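Local coordinates for transcriptional regulator, LacI family (Corynebacterium glutamicum, PDB 3H5T), which activates transcription of an inositol phosphate synthase gene in an inositol-dependent way, binding a conserved palindromic promoter motif, and regulates other genes probably involved in making inositol-derived cell wall components, at residues Ala183-Gly188 and Ala235-Gly240; Ile192-Ile197 and Gly227-Phe232. One frame throughout, in Å; residues are numbered along the deposited sequence.

Contact 1 of 2, residues Ala183-Gly188 and Ala235-Gly240; sequences ALIDAG and AGIDPG
Ile185, whose side chain meets Ala235 and Ile237, offers its carbonyl O to Gly188 N at 2.9 Å, a bond of the Schellman motif that ends helix 178-186 with Gly188 as its C' residue. The chain of Ala235-Gly240 leaves its own helix likewise: Gly236, at positive phi (117°), is the C' residue of a second Schellman motif, closing helix 221-235. Two helix ends thus lie side by side, with Ile185 and Ala235 bearing the main contact. With CG1 beside the backbone N (chi1 -62°) and a further bend at chi2 (-67°), Ile185 brings both branches against one methyl. Its CD1 lies 3.6 Å from Ala235 CB and its CG2 3.7 Å from that same Ala235 CB, so the alanine methyl sits against the fork of the isoleucine. Just beyond the turn, Ile237 reaches back, its CG1 arm extended, and Ile237 CD1 comes to 3.8 Å from Ile185 CD1, the two side chains running antiparallel as they pass. Ile185 and Ile237 also rest on Phe232 and Ile192, which carry the cluster inward, while Val242 and Arg190 touch Ile237. No hydrogen bond crosses between the segments, and the touching residues are only partly buried. Aliphatic carbons, mostly methyls, make the contact, so the two helix ends meet by apolar fit rather than by directional bonds.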
# COMPACT_ATOMS: atom_id res chain seq x y z
N ALA A 183 4.50 -18.20 -12.58
CA ALA A 183 4.33 -19.33 -11.68
C ALA A 183 3.08 -20.11 -12.05
O ALA A 183 3.03 -21.33 -11.91
CB ALA A 183 4.24 -18.85 -10.23
N LEU A 184 2.06 -19.41 -12.54
CA LEU A 184 0.82 -20.06 -12.94
C LEU A 184 1.03 -20.86 -14.21
O LEU A 184 0.51 -21.97 -14.35
CB LEU A 184 -0.30 -19.04 -13.17
CG LEU A 184 -0.92 -18.38 -11.93
CD1 LEU A 184 -2.01 -17.42 -12.36
CD2 LEU A 184 -1.49 -19.46 -11.02
N ILE A 185 1.80 -20.29 -15.13
CA ILE A 185 2.09 -20.95 -16.40
C ILE A 185 2.97 -22.18 -16.17
O ILE A 185 2.78 -23.21 -16.81
CB ILE A 185 2.81 -19.99 -17.37
CG1 ILE A 185 1.92 -18.79 -17.69
CG2 ILE A 185 3.20 -20.74 -18.64
CD1 ILE A 185 0.69 -19.13 -18.49
N ASP A 186 3.93 -22.05 -15.25
CA ASP A 186 4.84 -23.14 -14.95
C ASP A 186 4.14 -24.36 -14.34
O ASP A 186 4.71 -25.45 -14.31
CB ASP A 186 5.96 -22.66 -14.03
CG ASP A 186 6.89 -21.69 -14.72
OD1 ASP A 186 6.91 -21.68 -15.97
OD2 ASP A 186 7.62 -20.95 -14.02
N ALA A 187 2.92 -24.16 -13.84
CA ALA A 187 2.16 -25.27 -13.26
C ALA A 187 1.17 -25.78 -14.31
O ALA A 187 0.25 -26.53 -14.01
CB ALA A 187 1.41 -24.81 -12.01
N GLY A 188 1.37 -25.35 -15.55
CA GLY A 188 0.54 -25.79 -16.65
C GLY A 188 -0.87 -25.24 -16.77
O GLY A 188 -1.69 -25.81 -17.48
N ALA A 235 3.13 -17.49 -23.35
CA ALA A 235 2.88 -18.90 -23.07
C ALA A 235 2.02 -19.50 -24.18
O ALA A 235 1.93 -20.71 -24.32
CB ALA A 235 2.19 -19.06 -21.72
N GLY A 236 1.39 -18.62 -24.96
CA GLY A 236 0.54 -19.09 -26.05
C GLY A 236 -0.91 -18.69 -25.88
O GLY A 236 -1.63 -18.55 -26.86
N ILE A 237 -1.34 -18.52 -24.63
CA ILE A 237 -2.72 -18.14 -24.35
C ILE A 237 -3.15 -16.90 -25.14
O ILE A 237 -2.40 -15.92 -25.24
CB ILE A 237 -2.91 -17.84 -22.84
CG1 ILE A 237 -2.52 -19.06 -22.01
CG2 ILE A 237 -4.35 -17.45 -22.56
CD1 ILE A 237 -2.52 -18.81 -20.52
N ASP A 238 -4.35 -16.95 -25.72
CA ASP A 238 -4.88 -15.83 -26.48
C ASP A 238 -5.63 -14.94 -25.50
O ASP A 238 -6.56 -15.39 -24.83
CB ASP A 238 -5.81 -16.33 -27.59
CG ASP A 238 -6.64 -15.22 -28.21
OD1 ASP A 238 -6.06 -14.23 -28.71
OD2 ASP A 238 -7.88 -15.33 -28.21
N PRO A 239 -5.23 -13.66 -25.40
CA PRO A 239 -5.82 -12.65 -24.51
C PRO A 239 -7.35 -12.61 -24.44
O PRO A 239 -7.92 -12.40 -23.36
CB PRO A 239 -5.23 -11.35 -25.04
CG PRO A 239 -3.88 -11.76 -25.47
CD PRO A 239 -4.15 -13.06 -26.21
N GLY A 240 -8.01 -12.80 -25.58
CA GLY A 240 -9.46 -12.77 -25.60
C GLY A 240 -10.12 -13.89 -24.82
O GLY A 240 -11.31 -13.81 -24.51

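Contact 2 of 2, residues Ile192-Ile197 and Gly227-Phe232; sequences IGILSI and GAMEVF
Ile192 holds CG1 beside its backbone N and runs it on extended (chi2 167°), which carries CD1 out over one face of the Phe232 ring. That methyl stands 3.8 Å from the centroid of the Phe232 ring, 22° off the normal, a CH-pi contact. The other branch touches the same ring near its tip, with Ile192 CG2 3.7 Å from Phe232 CZ. On the opposite face lies Ala228 O, 3.4 Å above the plane of the Phe232 ring and toward its rim; Ala228 O also accepts the backbone hydrogen bond from Phe232 N, one helical turn on. Met229 leaves the helix to one side, but bends at chi2 and chi3 bring its CE to 4.0 Å from Ile194 CD1. Ile194 CD1 also approaches the Phe232 ring obliquely, 4.2 Å from Phe232 CE2. Ala181 and Ile185 of helix 178-186 add to the apolar surroundings of Phe232. Strand and helix segments run nearly antiparallel, at 171°, with axes 10.8 Å apart. After an excursion through strand 206-207 and helix 210-214, helix 221-235 returns the chain to strand 244-247, the parallel neighbour of 192-197, a beta-alpha-beta crossover with an insertion, as in the Rossmann-like subdomains of LacI-family and periplasmic binding proteins.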
# COMPACT_ATOMS: atom_id res chain seq x y z
N ILE A 192 -6.97 -19.37 -17.28
CA ILE A 192 -6.76 -18.42 -16.20
C ILE A 192 -7.70 -17.22 -16.24
O ILE A 192 -8.03 -16.70 -17.30
CB ILE A 192 -5.30 -17.90 -16.23
CG1 ILE A 192 -4.34 -19.10 -16.29
CG2 ILE A 192 -5.01 -17.06 -14.99
CD1 ILE A 192 -2.92 -18.73 -16.63
N GLY A 193 -8.13 -16.80 -15.05
CA GLY A 193 -9.00 -15.64 -14.93
C GLY A 193 -8.22 -14.59 -14.16
O GLY A 193 -7.27 -14.94 -13.45
N ILE A 194 -8.59 -13.32 -14.30
CA ILE A 194 -7.90 -12.24 -13.60
C ILE A 194 -8.90 -11.39 -12.82
O ILE A 194 -10.02 -11.18 -13.28
CB ILE A 194 -7.15 -11.33 -14.59
CG1 ILE A 194 -6.03 -12.12 -15.28
CG2 ILE A 194 -6.57 -10.13 -13.87
CD1 ILE A 194 -5.27 -11.35 -16.35
N LEU A 195 -8.51 -10.92 -11.64
CA LEU A 195 -9.36 -10.08 -10.81
C LEU A 195 -8.63 -8.78 -10.50
O LEU A 195 -7.43 -8.79 -10.21
CB LEU A 195 -9.73 -10.78 -9.50
CG LEU A 195 -10.71 -11.95 -9.61
CD1 LEU A 195 -10.96 -12.57 -8.25
CD2 LEU A 195 -12.00 -11.45 -10.21
N SER A 196 -9.35 -7.66 -10.54
CA SER A 196 -8.76 -6.35 -10.27
C SER A 196 -9.65 -5.44 -9.47
O SER A 196 -10.86 -5.68 -9.35
CB SER A 196 -8.45 -5.63 -11.58
OG SER A 196 -7.29 -6.16 -12.21
N ILE A 197 -9.06 -4.39 -8.92
CA ILE A 197 -9.84 -3.40 -8.19
C ILE A 197 -10.00 -2.21 -9.16
O ILE A 197 -9.66 -2.34 -10.34
CB ILE A 197 -9.17 -2.99 -6.84
CG1 ILE A 197 -7.69 -2.64 -7.02
CG2 ILE A 197 -9.31 -4.13 -5.85
CD1 ILE A 197 -7.08 -2.08 -5.77
N GLY A 227 1.10 -6.69 -17.44
CA GLY A 227 2.27 -7.51 -17.21
C GLY A 227 1.93 -8.98 -17.08
O GLY A 227 2.66 -9.84 -17.58
N ALA A 228 0.83 -9.30 -16.40
CA ALA A 228 0.43 -10.69 -16.24
C ALA A 228 0.03 -11.24 -17.60
O ALA A 228 0.44 -12.33 -17.99
CB ALA A 228 -0.74 -10.81 -15.26
N MET A 229 -0.77 -10.46 -18.32
CA MET A 229 -1.24 -10.83 -19.65
C MET A 229 -0.09 -11.03 -20.63
O MET A 229 -0.19 -11.85 -21.54
CB MET A 229 -2.19 -9.77 -20.19
CG MET A 229 -3.04 -10.24 -21.35
SD MET A 229 -4.24 -11.47 -20.83
CE MET A 229 -5.50 -10.40 -20.21
N GLU A 230 0.99 -10.27 -20.45
CA GLU A 230 2.15 -10.37 -21.34
C GLU A 230 2.85 -11.71 -21.14
O GLU A 230 3.40 -12.28 -22.08
CB GLU A 230 3.13 -9.21 -21.10
CG GLU A 230 2.51 -7.84 -21.40
CD GLU A 230 3.48 -6.68 -21.22
OE1 GLU A 230 4.13 -6.60 -20.15
OE2 GLU A 230 3.57 -5.84 -22.14
N VAL A 231 2.80 -12.22 -19.91
CA VAL A 231 3.42 -13.50 -19.62
C VAL A 231 2.54 -14.64 -20.14
O VAL A 231 3.04 -15.70 -20.50
CB VAL A 231 3.65 -13.67 -18.09
CG1 VAL A 231 4.15 -15.08 -17.78
CG2 VAL A 231 4.66 -12.63 -17.61
N PHE A 232 1.23 -14.42 -20.18
CA PHE A 232 0.32 -15.44 -20.67
C PHE A 232 0.41 -15.54 -22.19
O PHE A 232 0.35 -16.63 -22.75
CB PHE A 232 -1.12 -15.13 -20.27
CG PHE A 232 -1.36 -15.17 -18.78
CD1 PHE A 232 -0.48 -15.84 -17.94
CD2 PHE A 232 -2.49 -14.58 -18.24
CE1 PHE A 232 -0.72 -15.92 -16.58
CE2 PHE A 232 -2.75 -14.66 -16.87
CZ PHE A 232 -1.86 -15.33 -16.04

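How the contacts relate
The centres of contacts 1 and 2 lie 10 Å apart in the half of the sugar-binding-type region built on the five-stranded mixed sheet. Along the chain the order is helix 178-186, strand 192-197, helix 221-235 and then the loop to strand 244-247, so contact 1 takes the outer two segments and contact 2 the inner two. Apolar side chains join them directly: the methyl Ile185 CD1 lies 3.5 Å from the ring carbon Phe232 CD1, and Leu184 CD1 lies 4.0 Å from Ile192 CG2. Both helices therefore pack on the same face of strand 192-197, and one apolar cluster runs from the buried sheet out to the partly exposed helix ends.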